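Local coordinates for uncharacterized protein (Cytophaga hutchinsonii ATCC 33406, PDB 3FF4) that is of unknown function but probably binds coenzyme A or a related nucleotide through a Rossmann-like CoA-binding domain, at residues 5-11 with 59-65; 78-84 with 100-106; 71-75 with 92-97; 21-25 with 43-47. All coordinates share one frame; numbering follows the deposited sequence. Where two conformers were deposited one is given.

Interaction 1 of 4, residues 5-11 with 59-65; sequences KKTLILG and VDTVTLY
T63 supplies a bump in this pairing of two parallel strands: its methyl CG2 enters the notch between T7 and I9, 3.7 Å from T7 CG2 and 3.8 Å from I9 CG1. The torsion explains the fit. OG1 lies opposite the backbone N (chi1 -171°), which leaves the methyl in the crowded position between N and carbonyl carbon, leaning toward the partner strand, while the hydroxyl turns off to T113. On the other face the interlock is repeated. V62 CG1 faces the gap between L8 and L10, V59 CG1 rests 3.9 Å from L8 CB, and L10 and L64, side by side and pointing the same way, meet through their CD2 methyls at 3.8 Å. Backbone bonds from K6 to Y65 fix this register, and K6 O takes two of them, from the N-H groups of D60 and T61.

At the strands' start the methylene chain of K5 crosses the D60 carboxylate, with CD 3.4 Å from OD2. That oxygen takes the T61 hydroxyl (OG1 to OD2, 2.7 Å) on its anti lone pair and also receives a water that accepts from K5 NZ, whose salt bridge is to F122. With an alanine in place of D60, the T61 hydroxyl and the water would probably lose their shared acceptor, and the K5 methylenes the surface they lie against.

The pair sits in mid-sheet: strand 34-37 continues it beyond 7-10 and strand 85-88 beyond 61-64, while helix 19-30 packs on I9 and Y65.

Interaction 2 of 4, residues 78-84 with 100-106; sequences ILSLKPK and ILSENGI
The carboxamide of N104, the flat group of this contact, lies beneath a methyl of L79: CD2 stands over one face, 3.9 Å from CG of the amide and as far from its CB and ND2. At the edge, in the amide plane, ND2 donates an almost straight bond to I100 O (2.7 Å, 178°), and this bond fixes the rotation of the carboxamide under L79 CD2. I100 O is gripped by two donors of N104, ND2 and the backbone N, one on each face of its carbonyl plane. P83 offers CD and CG of its puckered ring to I106, with CD 3.9 Å from I106 CD1.

I106 is the hub. Its CG1 runs opposite the carbonyl carbon (chi1 -60°) and carries CD1 on to L79 CD2, 3.8 Å away, while CG1 and CG2 both lie 3.6 Å from P83 O. L79 spreads its other methyl onto I100, CD1 to CG2 at 4.1 Å. Deeper in, I78 CG2 meets L101 CD2 at 3.8 Å, the two side chains crossing at about a right angle. A serine in place of I106 removes CD1 and CG2, which would probably leave L79 and P83 with a gap between the two helix ends.

No hydrogen bond joins the segments; the contact is apolar. Helix 95-103 ends in a Schellman motif, with G105 at positive phi, I106 N bonded to L101 O and G105 N to S102 O. Segment 78-84 leads into strand 85-88 and segment 100-106 into strand 107-110, an arrangement characteristic of neighbouring beta-alpha-beta crossovers in a Rossmann-like fold, their helices side by side on one face of the sheet.

Interaction 3 of 4, residues 71-75 with 92-97; sequences QLSEY and TENEEL
N94 ND2 is the donor at the centre of a polar network, giving one bond to Q71 OE1 (2.7 Å) and another to Y75 OH (3.0 Å). The first leaves close to the plane of the N94 amide but reaches OE1 from above the Q71 carbonyl plane, 39° out of it. Q71 uses its other end as well: NE2 donates to T92 O (2.8 Å) in the plane of its own amide and on a lone pair of the acceptor, and it bonds I66 O too. With both ends engaged, this buried amide has its rotation fixed. The Y75 hydroxyl accepts a hydrogen bond from N94 ND2 and donates one to E96 OE1 (2.8 Å), whose carboxylate stands almost perpendicular to the ring, the planes 89° apart. N94 ND2 and E96 OE1 both lie at the ring edge, near its plane.

Packing begins where these bonds leave off. L97 lays CD1 over one face of the Y75 ring, 4.0 Å from the centroid in a CH-pi contact, while CA of L72 covers the opposite face near the rim. A first torsion of 179° carries CG of L97 toward the ring, with CD2 beside Q71 OE1 at 3.6 Å. F88 of strand 85-88 lies behind Q71, N94 and L97.

N94 is also the N-cap of helix 95-103, its OD1 accepting a weak bond from L97 N at 3.2 Å. The contact therefore combines a helix N-cap with hydrogen bonds that tie segment 71-75, up to the first residue of helix 75-81, to the loop and first turn that begin helix 95-103, at the C-terminal edge of a Rossmann-like sheet.

Interaction 4 of 4, residues 21-25 with 43-47; sequences YLAAE and EVLGK
A24 and V44 form the tight end of this contact, CB of the alanine lying 3.6 Å from CG1 of the valine. The small residue lets the hairpin come close to the helix, and L45 packs beside it: its CD1 lies on the helix backbone itself, 3.6 Å from A24 C and equally far from E25 N, and touches A24 CB at 3.8 Å. V44 CG1 and L45 CD1 both rest against the one alanine methyl.

The side chains of Y21 and E25 make the looser part. The tyrosine ring runs past V44, its CD1 4.1 Å from CG1, after a first torsion that sends CG away from the backbone N (chi1 -168°) and carries the phenol toward the turn. The E25 side chain reaches L45 through CG, also distantly, at 4.1 Å from CD1. One close approach is the exception here, the other L45 branch, CD2, sitting 3.5 Å from Y21 OH. Polar coupling on this side goes through water: one molecule in the plane of the ring bonds Y21 OH, accepts from L45 N (3.0 Å) and reaches E43 O weakly.

V44 to K47 form a type I' turn closing the short hairpin of strands 43-44 and 47-48. Behind the contact stands F34 of strand 34-37, touched by A24, V44 and L45 and met by K47 in a cation-pi interaction, while on the sheet side of helix 19-30 A24 also packs on I9 of strand 7-10.

How the interactions relate
Interaction 1 is the middle of the parallel sheet, its centre about 3 Å from that of the chain, and the other three lie around it. Along the chain, interaction 4 falls between the two strands of interaction 1, whereas interactions 2 and 3 follow both and alternate their segments, sharing helix 95-103. Interaction 4 stands on the face carrying I9, where helix 19-30 packs; interactions 2 and 3 belong to the helices on the L8 and L10 side. Their centres are about 25 Å and 23 Å from that of interaction 4, and neither interaction touches it. Interaction 1 touches all three, making one Rossmann-like alpha/beta/alpha sandwich, the framework expected of a CoA-binding domain.

Interaction 1 of 4, residues 5-11 with 59-65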
loop_
_atom_site.group_PDB
_atom_site.type_symbol
_atom_site.label_atom_id
_atom_site.label_comp_id
_atom_site.label_asym_id
_atom_site.label_seq_id
_atom_site.Cartn_x
_atom_site.Cartn_y
_atom_site.Cartn_z
ATOM N N LYS A 5 5.645 -11.136 0.495
ATOM C CA LYS A 5 4.376 -10.661 1.008
ATOM C C LYS A 5 3.554 -10.049 -0.114
ATOM O O LYS A 5 4.032 -9.170 -0.836
ATOM C CB LYS A 5 4.605 -9.642 2.126
ATOM C CG LYS A 5 5.471 -10.200 3.224
ATOM C CD LYS A 5 5.662 -9.239 4.342
ATOM C CE LYS A 5 6.358 -9.943 5.477
ATOM N NZ LYS A 5 6.662 -8.979 6.525
ATOM N N LYS A 6 2.321 -10.524 -0.262
ATOM C CA LYS A 6 1.402 -9.912 -1.198
ATOM C C LYS A 6 1.031 -8.506 -0.747
ATOM O O LYS A 6 0.396 -8.315 0.304
ATOM C CB LYS A 6 0.142 -10.747 -1.393
ATOM C CG LYS A 6 -0.850 -10.037 -2.306
ATOM C CD LYS A 6 -1.546 -10.982 -3.198
ATOM C CE LYS A 6 -2.576 -11.735 -2.472
ATOM N NZ LYS A 6 -2.996 -12.832 -3.377
ATOM N N THR A 7 1.418 -7.535 -1.563
ATOM C CA THR A 7 1.413 -6.114 -1.179
ATOM C C THR A 7 0.541 -5.264 -2.104
ATOM O O THR A 7 0.784 -5.162 -3.321
ATOM C CB THR A 7 2.854 -5.544 -1.140
ATOM O OG1 THR A 7 3.615 -6.315 -0.196
ATOM C CG2 THR A 7 2.831 -4.070 -0.704
ATOM N N LEU A 8 -0.483 -4.652 -1.531
ATOM C CA LEU A 8 -1.371 -3.797 -2.332
ATOM C C LEU A 8 -0.880 -2.346 -2.179
ATOM O O LEU A 8 -0.753 -1.845 -1.048
ATOM C CB LEU A 8 -2.836 -3.957 -1.871
ATOM C CG LEU A 8 -3.945 -3.295 -2.706
ATOM C CD1 LEU A 8 -5.166 -4.207 -2.641
ATOM C CD2 LEU A 8 -4.268 -1.887 -2.169
ATOM N N ILE A 9 -0.605 -1.689 -3.306
ATOM C CA ILE A 9 -0.229 -0.253 -3.327
ATOM C C ILE A 9 -1.460 0.575 -3.581
ATOM O O ILE A 9 -2.053 0.504 -4.673
ATOM C CB ILE A 9 0.791 0.028 -4.459
ATOM C CG1 ILE A 9 1.969 -0.962 -4.354
ATOM C CG2 ILE A 9 1.196 1.560 -4.494
ATOM C CD1 ILE A 9 3.020 -0.876 -5.515
ATOM N N LEU A 10 -1.840 1.365 -2.584
ATOM C CA LEU A 10 -3.008 2.197 -2.658
ATOM C C LEU A 10 -2.580 3.657 -2.905
ATOM O O LEU A 10 -1.930 4.294 -2.062
ATOM C CB LEU A 10 -3.834 2.055 -1.366
ATOM C CG LEU A 10 -5.218 2.702 -1.357
ATOM C CD1 LEU A 10 -6.075 2.109 -2.483
ATOM C CD2 LEU A 10 -5.925 2.510 -0.014
ATOM N N GLY A 11 -2.979 4.172 -4.062
ATOM C CA GLY A 11 -2.396 5.379 -4.620
ATOM C C GLY A 11 -1.430 5.082 -5.766
ATOM O O GLY A 11 -0.616 5.947 -6.140
ATOM N N VAL A 59 -4.209 -10.328 0.965
ATOM C CA VAL A 59 -3.256 -9.191 1.054
ATOM C C VAL A 59 -2.527 -9.201 2.412
ATOM O O VAL A 59 -3.156 -9.200 3.470
ATOM C CB VAL A 59 -3.939 -7.826 0.779
ATOM C CG1 VAL A 59 -2.927 -6.626 0.975
ATOM C CG2 VAL A 59 -4.511 -7.798 -0.660
ATOM N N ASP A 60 -1.206 -9.226 2.392
ATOM C CA ASP A 60 -0.428 -9.145 3.626
ATOM C C ASP A 60 -0.312 -7.689 4.096
ATOM O O ASP A 60 -0.570 -7.361 5.269
ATOM C CB ASP A 60 0.962 -9.758 3.402
ATOM C CG ASP A 60 1.864 -9.668 4.632
ATOM O OD1 ASP A 60 2.122 -10.714 5.280
ATOM O OD2 ASP A 60 2.358 -8.559 4.937
ATOM N N THR A 61 0.098 -6.828 3.175
ATOM C CA THR A 61 0.419 -5.448 3.465
ATOM C C THR A 61 -0.317 -4.524 2.503
ATOM O O THR A 61 -0.294 -4.734 1.288
ATOM C CB THR A 61 1.963 -5.205 3.330
ATOM O OG1 THR A 61 2.662 -5.963 4.320
ATOM C CG2 THR A 61 2.295 -3.722 3.492
ATOM N N VAL A 62 -0.973 -3.499 3.038
ATOM C CA VAL A 62 -1.397 -2.372 2.216
ATOM C C VAL A 62 -0.312 -1.292 2.419
ATOM O O VAL A 62 0.001 -0.916 3.547
ATOM C CB VAL A 62 -2.792 -1.870 2.590
ATOM C CG1 VAL A 62 -3.140 -0.555 1.822
ATOM C CG2 VAL A 62 -3.862 -2.987 2.327
ATOM N N THR A 63 0.290 -0.839 1.327
ATOM C CA THR A 63 1.231 0.292 1.410
ATOM C C THR A 63 0.604 1.555 0.798
ATOM O O THR A 63 0.172 1.590 -0.373
ATOM C CB THR A 63 2.666 -0.046 0.851
ATOM O OG1 THR A 63 3.595 1.022 1.152
ATOM C CG2 THR A 63 2.636 -0.347 -0.691
ATOM N N LEU A 64 0.518 2.575 1.635
ATOM C CA LEU A 64 -0.268 3.769 1.367
ATOM C C LEU A 64 0.525 4.892 0.712
ATOM O O LEU A 64 1.555 5.334 1.256
ATOM C CB LEU A 64 -0.812 4.328 2.671
ATOM C CG LEU A 64 -1.999 3.634 3.321
ATOM C CD1 LEU A 64 -2.264 4.391 4.615
ATOM C CD2 LEU A 64 -3.209 3.722 2.398
ATOM N N TYR A 65 0.008 5.361 -0.426
ATOM C CA TYR A 65 0.548 6.532 -1.084
ATOM C C TYR A 65 -0.560 7.511 -1.404
ATOM O O TYR A 65 -0.556 8.063 -2.479
ATOM C CB TYR A 65 1.334 6.160 -2.357
ATOM C CG TYR A 65 2.621 5.488 -1.996
ATOM C CD1 TYR A 65 3.740 6.247 -1.615
ATOM C CD2 TYR A 65 2.715 4.082 -1.957
ATOM C CE1 TYR A 65 4.942 5.625 -1.230
ATOM C CE2 TYR A 65 3.934 3.452 -1.588
ATOM C CZ TYR A 65 5.020 4.226 -1.233
ATOM O OH TYR A 65 6.197 3.629 -0.839
HETATM O O HOH W 1 3.852 -8.103 7.106
HETATM O O HOH W 2 0.600 8.185 -5.456
#

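Interaction 2 of 4, residues 78-84 with 100-106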
loop_
_atom_site.group_PDB
_atom_site.type_symbol
_atom_site.label_atom_id
_atom_site.label_comp_id
_atom_site.label_asym_id
_atom_site.label_seq_id
_atom_site.Cartn_x
_atom_site.Cartn_y
_atom_site.Cartn_z
ATOM N N ILE A 78 -9.919 -0.608 3.218
ATOM C CA ILE A 78 -8.712 -1.125 3.857
ATOM C C ILE A 78 -9.102 -2.211 4.893
ATOM O O ILE A 78 -8.555 -3.324 4.860
ATOM C CB ILE A 78 -7.840 0.013 4.469
ATOM C CG1 ILE A 78 -7.289 0.927 3.346
ATOM C CG2 ILE A 78 -6.715 -0.577 5.305
ATOM C CD1 ILE A 78 -6.914 2.332 3.794
ATOM N N LEU A 79 -10.064 -1.882 5.761
ATOM C CA LEU A 79 -10.611 -2.847 6.728
ATOM C C LEU A 79 -11.128 -4.125 6.052
ATOM O O LEU A 79 -10.762 -5.226 6.468
ATOM C CB LEU A 79 -11.702 -2.197 7.597
ATOM C CG LEU A 79 -11.282 -1.110 8.598
ATOM C CD1 LEU A 79 -12.512 -0.568 9.332
ATOM C CD2 LEU A 79 -10.254 -1.615 9.622
ATOM N N SER A 80 -11.950 -3.996 5.007
ATOM C CA SER A 80 -12.458 -5.188 4.305
ATOM C C SER A 80 -11.338 -6.076 3.716
ATOM O O SER A 80 -11.552 -7.265 3.511
ATOM C CB SER A 80 -13.464 -4.832 3.203
ATOM O OG SER A 80 -12.784 -4.370 2.038
ATOM N N LEU A 81 -10.163 -5.506 3.438
ATOM C CA LEU A 81 -9.063 -6.332 2.965
ATOM C C LEU A 81 -8.454 -7.192 4.083
ATOM O O LEU A 81 -7.730 -8.164 3.803
ATOM C CB LEU A 81 -7.977 -5.491 2.305
ATOM C CG LEU A 81 -8.345 -4.767 1.005
ATOM C CD1 LEU A 81 -7.218 -3.768 0.618
ATOM C CD2 LEU A 81 -8.575 -5.812 -0.085
ATOM N N LYS A 82 -8.724 -6.817 5.331
ATOM C CA LYS A 82 -8.138 -7.488 6.506
ATOM C C LYS A 82 -6.635 -7.782 6.327
ATOM O O LYS A 82 -6.199 -8.917 6.504
ATOM C CB LYS A 82 -8.910 -8.784 6.836
ATOM C CG LYS A 82 -10.366 -8.550 7.253
ATOM C CD LYS A 82 -11.036 -9.865 7.716
ATOM C CE LYS A 82 -11.087 -9.953 9.278
ATOM N NZ LYS A 82 -11.205 -11.361 9.823
ATOM N N PRO A 83 -5.825 -6.765 5.973
ATOM C CA PRO A 83 -4.402 -7.058 5.795
ATOM C C PRO A 83 -3.756 -7.322 7.146
ATOM O O PRO A 83 -4.314 -6.920 8.153
ATOM C CB PRO A 83 -3.849 -5.744 5.243
ATOM C CG PRO A 83 -4.736 -4.690 5.789
ATOM C CD PRO A 83 -6.123 -5.329 5.810
ATOM N N LYS A 84 -2.586 -7.954 7.177
ATOM C CA LYS A 84 -1.804 -8.043 8.418
ATOM C C LYS A 84 -1.229 -6.683 8.832
ATOM O O LYS A 84 -1.102 -6.386 10.010
ATOM C CB LYS A 84 -0.654 -9.029 8.246
ATOM C CG LYS A 84 -1.112 -10.439 7.887
ATOM C CD LYS A 84 0.052 -11.401 7.950
ATOM C CE LYS A 84 0.319 -11.801 9.402
ATOM N NZ LYS A 84 1.409 -12.802 9.502
ATOM N N ILE A 100 -7.811 3.154 14.282
ATOM C CA ILE A 100 -8.894 2.332 13.749
ATOM C C ILE A 100 -8.336 0.976 13.315
ATOM O O ILE A 100 -8.911 -0.084 13.622
ATOM C CB ILE A 100 -9.621 3.033 12.591
ATOM C CG1 ILE A 100 -10.470 4.195 13.123
ATOM C CG2 ILE A 100 -10.485 2.038 11.830
ATOM C CD1 ILE A 100 -11.081 5.057 12.025
ATOM N N LEU A 101 -7.198 1.004 12.630
ATOM C CA LEU A 101 -6.537 -0.249 12.222
ATOM C C LEU A 101 -6.163 -1.125 13.423
ATOM O O LEU A 101 -6.562 -2.296 13.492
ATOM C CB LEU A 101 -5.291 0.036 11.373
ATOM C CG LEU A 101 -5.595 0.596 9.980
ATOM C CD1 LEU A 101 -4.319 1.155 9.340
ATOM C CD2 LEU A 101 -6.260 -0.451 9.084
ATOM N N SER A 102 -5.383 -0.565 14.349
ATOM C CA SER A 102 -4.873 -1.321 15.465
ATOM C C SER A 102 -6.021 -1.835 16.349
ATOM O O SER A 102 -5.946 -2.946 16.842
ATOM C CB SER A 102 -3.846 -0.481 16.226
ATOM O OG SER A 102 -4.448 0.759 16.631
ATOM N N GLU A 103 -7.097 -1.046 16.490
ATOM C CA GLU A 103 -8.369 -1.463 17.116
ATOM C C GLU A 103 -8.964 -2.681 16.480
ATOM O O GLU A 103 -9.638 -3.465 17.138
ATOM C CB GLU A 103 -9.454 -0.395 16.882
ATOM C CG GLU A 103 -9.798 0.312 18.028
ATOM C CD GLU A 103 -10.686 1.502 17.743
ATOM O OE1 GLU A 103 -11.648 1.474 16.918
ATOM O OE2 GLU A 103 -10.406 2.490 18.410
ATOM N N ASN A 104 -8.827 -2.759 15.167
ATOM C CA ASN A 104 -9.384 -3.875 14.413
ATOM C C ASN A 104 -8.340 -4.963 14.198
ATOM O O ASN A 104 -8.488 -5.779 13.305
ATOM C CB ASN A 104 -9.952 -3.408 13.061
ATOM C CG ASN A 104 -11.294 -2.700 13.200
ATOM O OD1 ASN A 104 -12.347 -3.330 13.119
ATOM N ND2 ASN A 104 -11.265 -1.383 13.414
ATOM N N GLY A 105 -7.288 -4.977 15.023
ATOM C CA GLY A 105 -6.221 -5.997 14.911
ATOM C C GLY A 105 -5.319 -5.931 13.668
ATOM O O GLY A 105 -4.700 -6.939 13.300
ATOM N N ILE A 106 -5.252 -4.765 13.017
ATOM C CA ILE A 106 -4.356 -4.535 11.878
ATOM C C ILE A 106 -3.185 -3.631 12.323
ATOM O O ILE A 106 -3.413 -2.549 12.915
ATOM C CB ILE A 106 -5.119 -3.884 10.684
ATOM C CG1 ILE A 106 -6.270 -4.798 10.225
ATOM C CG2 ILE A 106 -4.169 -3.546 9.535
ATOM C CD1 ILE A 106 -7.362 -4.106 9.327
#

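Interaction 3 of 4, residues 71-75 with 92-97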
loop_
_atom_site.group_PDB
_atom_site.type_symbol
_atom_site.label_atom_id
_atom_site.label_comp_id
_atom_site.label_asym_id
_atom_site.label_seq_id
_atom_site.Cartn_x
_atom_site.Cartn_y
_atom_site.Cartn_z
ATOM N N GLN A 71 -7.646 9.406 2.257
ATOM C CA GLN A 71 -7.763 8.123 2.925
ATOM C C GLN A 71 -9.164 7.924 3.475
ATOM O O GLN A 71 -9.640 6.810 3.533
ATOM C CB GLN A 71 -6.761 8.000 4.076
ATOM C CG GLN A 71 -5.314 7.811 3.671
ATOM C CD GLN A 71 -4.361 8.004 4.842
ATOM O OE1 GLN A 71 -4.744 7.813 6.008
ATOM N NE2 GLN A 71 -3.106 8.350 4.539
ATOM N N LEU A 72 -9.811 9.005 3.902
ATOM C CA LEU A 72 -11.165 8.931 4.467
ATOM C C LEU A 72 -12.093 8.013 3.670
ATOM O O LEU A 72 -12.758 7.147 4.230
ATOM C CB LEU A 72 -11.765 10.327 4.537
ATOM C CG LEU A 72 -11.680 11.080 5.861
ATOM C CD1 LEU A 72 -10.349 10.940 6.562
ATOM C CD2 LEU A 72 -12.023 12.567 5.615
ATOM N N SER A 73 -12.116 8.185 2.352
ATOM C CA SER A 73 -13.018 7.394 1.510
ATOM C C SER A 73 -12.555 5.927 1.375
ATOM O O SER A 73 -13.254 5.115 0.775
ATOM C CB SER A 73 -13.126 8.037 0.121
ATOM O OG SER A 73 -11.820 8.133 -0.438
ATOM N N GLU A 74 -11.383 5.596 1.933
ATOM C CA GLU A 74 -10.795 4.246 1.796
ATOM C C GLU A 74 -10.746 3.401 3.084
ATOM O O GLU A 74 -10.344 2.232 3.039
ATOM C CB GLU A 74 -9.362 4.334 1.234
ATOM C CG GLU A 74 -9.201 5.145 -0.054
ATOM C CD GLU A 74 -9.768 4.436 -1.307
ATOM O OE1 GLU A 74 -10.047 3.215 -1.300
ATOM O OE2 GLU A 74 -9.942 5.116 -2.325
ATOM N N TYR A 75 -11.108 3.991 4.225
ATOM C CA TYR A 75 -11.037 3.306 5.534
ATOM C C TYR A 75 -11.719 1.925 5.498
ATOM O O TYR A 75 -11.124 0.904 5.842
ATOM C CB TYR A 75 -11.735 4.152 6.615
ATOM C CG TYR A 75 -10.965 5.328 7.198
ATOM C CD1 TYR A 75 -9.797 5.804 6.611
ATOM C CD2 TYR A 75 -11.452 5.998 8.333
ATOM C CE1 TYR A 75 -9.116 6.895 7.149
ATOM C CE2 TYR A 75 -10.773 7.084 8.873
ATOM C CZ TYR A 75 -9.603 7.518 8.281
ATOM O OH TYR A 75 -8.931 8.593 8.803
ATOM N N THR A 92 1.846 10.320 4.639
ATOM C CA THR A 92 0.526 9.688 4.684
ATOM C C THR A 92 0.075 9.438 6.130
ATOM O O THR A 92 -1.028 8.928 6.354
ATOM C CB THR A 92 0.484 8.349 3.903
ATOM O OG1 THR A 92 1.266 7.377 4.606
ATOM C CG2 THR A 92 1.011 8.512 2.466
ATOM N N GLU A 93 0.919 9.789 7.103
ATOM C CA GLU A 93 0.623 9.519 8.514
ATOM C C GLU A 93 -0.769 10.048 8.906
ATOM O O GLU A 93 -1.143 11.183 8.579
ATOM C CB GLU A 93 1.679 10.132 9.464
ATOM C CG GLU A 93 3.104 9.554 9.361
ATOM C CD GLU A 93 3.951 10.187 8.245
ATOM O OE1 GLU A 93 3.393 10.914 7.383
ATOM O OE2 GLU A 93 5.180 9.935 8.200
ATOM N N ASN A 94 -1.513 9.228 9.639
ATOM C CA ASN A 94 -2.894 9.537 9.935
ATOM C C ASN A 94 -3.236 8.843 11.245
ATOM O O ASN A 94 -3.492 7.641 11.275
ATOM C CB ASN A 94 -3.800 9.069 8.778
ATOM C CG ASN A 94 -5.284 9.318 9.036
ATOM O OD1 ASN A 94 -5.679 9.697 10.139
ATOM N ND2 ASN A 94 -6.113 9.101 8.010
ATOM N N GLU A 95 -3.209 9.598 12.340
ATOM C CA GLU A 95 -3.349 8.973 13.654
ATOM C C GLU A 95 -4.695 8.283 13.831
ATOM O O GLU A 95 -4.731 7.163 14.327
ATOM C CB GLU A 95 -3.065 9.942 14.799
ATOM C CG GLU A 95 -3.127 9.249 16.146
ATOM C CD GLU A 95 -2.470 10.043 17.247
ATOM O OE1 GLU A 95 -1.224 9.965 17.369
ATOM O OE2 GLU A 95 -3.202 10.719 18.001
ATOM N N GLU A 96 -5.776 8.925 13.392
ATOM C CA GLU A 96 -7.101 8.313 13.437
ATOM C C GLU A 96 -7.119 6.961 12.713
ATOM O O GLU A 96 -7.618 5.958 13.252
ATOM C CB GLU A 96 -8.172 9.240 12.849
ATOM C CG GLU A 96 -9.449 8.480 12.492
ATOM C CD GLU A 96 -10.555 9.366 11.954
ATOM O OE1 GLU A 96 -10.428 9.880 10.813
ATOM O OE2 GLU A 96 -11.566 9.537 12.674
ATOM N N LEU A 97 -6.552 6.911 11.509
ATOM C CA LEU A 97 -6.566 5.640 10.779
ATOM C C LEU A 97 -5.683 4.574 11.450
ATOM O O LEU A 97 -6.070 3.404 11.527
ATOM C CB LEU A 97 -6.268 5.799 9.268
ATOM C CG LEU A 97 -6.255 4.449 8.505
ATOM C CD1 LEU A 97 -7.577 3.711 8.640
ATOM C CD2 LEU A 97 -5.913 4.578 7.007
#

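Interaction 4 of 4, residues 21-25 with 43-47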
loop_
_atom_site.group_PDB
_atom_site.type_symbol
_atom_site.label_atom_id
_atom_site.label_comp_id
_atom_site.label_asym_id
_atom_site.label_seq_id
_atom_site.Cartn_x
_atom_site.Cartn_y
_atom_site.Cartn_z
ATOM N N TYR A 21 5.303 4.509 -7.555
ATOM C CA TYR A 21 5.972 3.824 -8.656
ATOM C C TYR A 21 7.294 3.241 -8.177
ATOM O O TYR A 21 7.546 2.044 -8.353
ATOM C CB TYR A 21 6.191 4.735 -9.868
ATOM C CG TYR A 21 6.617 3.978 -11.102
ATOM C CD1 TYR A 21 5.663 3.516 -12.009
ATOM C CD2 TYR A 21 7.973 3.712 -11.358
ATOM C CE1 TYR A 21 6.029 2.808 -13.152
ATOM C CE2 TYR A 21 8.356 2.994 -12.496
ATOM C CZ TYR A 21 7.372 2.544 -13.381
ATOM O OH TYR A 21 7.719 1.854 -14.523
ATOM N N LEU A 22 8.125 4.073 -7.553
ATOM C CA LEU A 22 9.347 3.555 -6.955
ATOM C C LEU A 22 9.066 2.294 -6.082
ATOM O O LEU A 22 9.809 1.310 -6.160
ATOM C CB LEU A 22 10.073 4.645 -6.180
ATOM C CG LEU A 22 10.378 5.876 -7.040
ATOM C CD1 LEU A 22 11.029 6.972 -6.209
ATOM C CD2 LEU A 22 11.283 5.497 -8.229
ATOM N N ALA A 23 7.981 2.308 -5.296
ATOM C CA ALA A 23 7.699 1.174 -4.423
ATOM C C ALA A 23 7.404 -0.090 -5.223
ATOM O O ALA A 23 7.872 -1.164 -4.866
ATOM C CB ALA A 23 6.551 1.476 -3.473
ATOM N N ALA A 24 6.620 0.040 -6.292
ATOM C CA ALA A 24 6.291 -1.111 -7.136
ATOM C C ALA A 24 7.562 -1.734 -7.689
ATOM O O ALA A 24 7.701 -2.965 -7.636
ATOM C CB ALA A 24 5.338 -0.726 -8.262
ATOM N N GLU A 25 8.485 -0.884 -8.154
ATOM C CA GLU A 25 9.793 -1.331 -8.659
ATOM C C GLU A 25 10.601 -2.090 -7.608
ATOM O O GLU A 25 11.148 -3.147 -7.912
ATOM C CB GLU A 25 10.650 -0.159 -9.144
ATOM C CG GLU A 25 10.217 0.455 -10.448
ATOM C CD GLU A 25 11.187 1.538 -10.951
ATOM O OE1 GLU A 25 11.659 2.371 -10.127
ATOM O OE2 GLU A 25 11.469 1.548 -12.176
ATOM N N GLU A 43 -0.856 1.832 -16.412
ATOM C CA GLU A 43 -0.237 0.539 -16.093
ATOM C C GLU A 43 1.084 0.746 -15.354
ATOM O O GLU A 43 1.891 1.608 -15.736
ATOM C CB GLU A 43 0.071 -0.269 -17.362
ATOM C CG GLU A 43 1.548 -0.174 -17.734
ATOM C CD GLU A 43 1.997 -1.220 -18.724
ATOM O OE1 GLU A 43 1.191 -1.620 -19.592
ATOM O OE2 GLU A 43 3.175 -1.629 -18.631
ATOM N N VAL A 44 1.312 -0.075 -14.329
ATOM C CA VAL A 44 2.526 -0.004 -13.527
ATOM C C VAL A 44 3.233 -1.333 -13.734
ATOM O O VAL A 44 2.704 -2.398 -13.393
ATOM C CB VAL A 44 2.227 0.228 -12.021
ATOM C CG1 VAL A 44 3.521 0.154 -11.196
ATOM C CG2 VAL A 44 1.513 1.570 -11.815
ATOM N N LEU A 45 4.404 -1.267 -14.360
ATOM C CA LEU A 45 5.194 -2.465 -14.663
ATOM C C LEU A 45 4.348 -3.605 -15.214
ATOM O O LEU A 45 4.465 -4.742 -14.769
ATOM C CB LEU A 45 5.956 -2.917 -13.411
ATOM C CG LEU A 45 6.768 -1.799 -12.727
ATOM C CD1 LEU A 45 7.087 -2.119 -11.285
ATOM C CD2 LEU A 45 8.051 -1.478 -13.498
ATOM N N GLY A 46 3.476 -3.308 -16.165
ATOM C CA GLY A 46 2.724 -4.369 -16.832
ATOM C C GLY A 46 1.344 -4.667 -16.264
ATOM O O GLY A 46 0.591 -5.423 -16.867
ATOM N N LYS A 47 0.994 -4.069 -15.117
ATOM C CA LYS A 47 -0.303 -4.322 -14.501
ATOM C C LYS A 47 -1.185 -3.100 -14.605
ATOM O O LYS A 47 -0.780 -1.991 -14.223
ATOM C CB LYS A 47 -0.143 -4.705 -13.036
ATOM C CG LYS A 47 0.443 -6.066 -12.817
ATOM C CD LYS A 47 0.867 -6.196 -11.370
ATOM C CE LYS A 47 1.173 -7.616 -11.006
ATOM N NZ LYS A 47 -0.020 -8.194 -10.292
HETATM O O HOH W 3 5.156 1.147 -16.033
#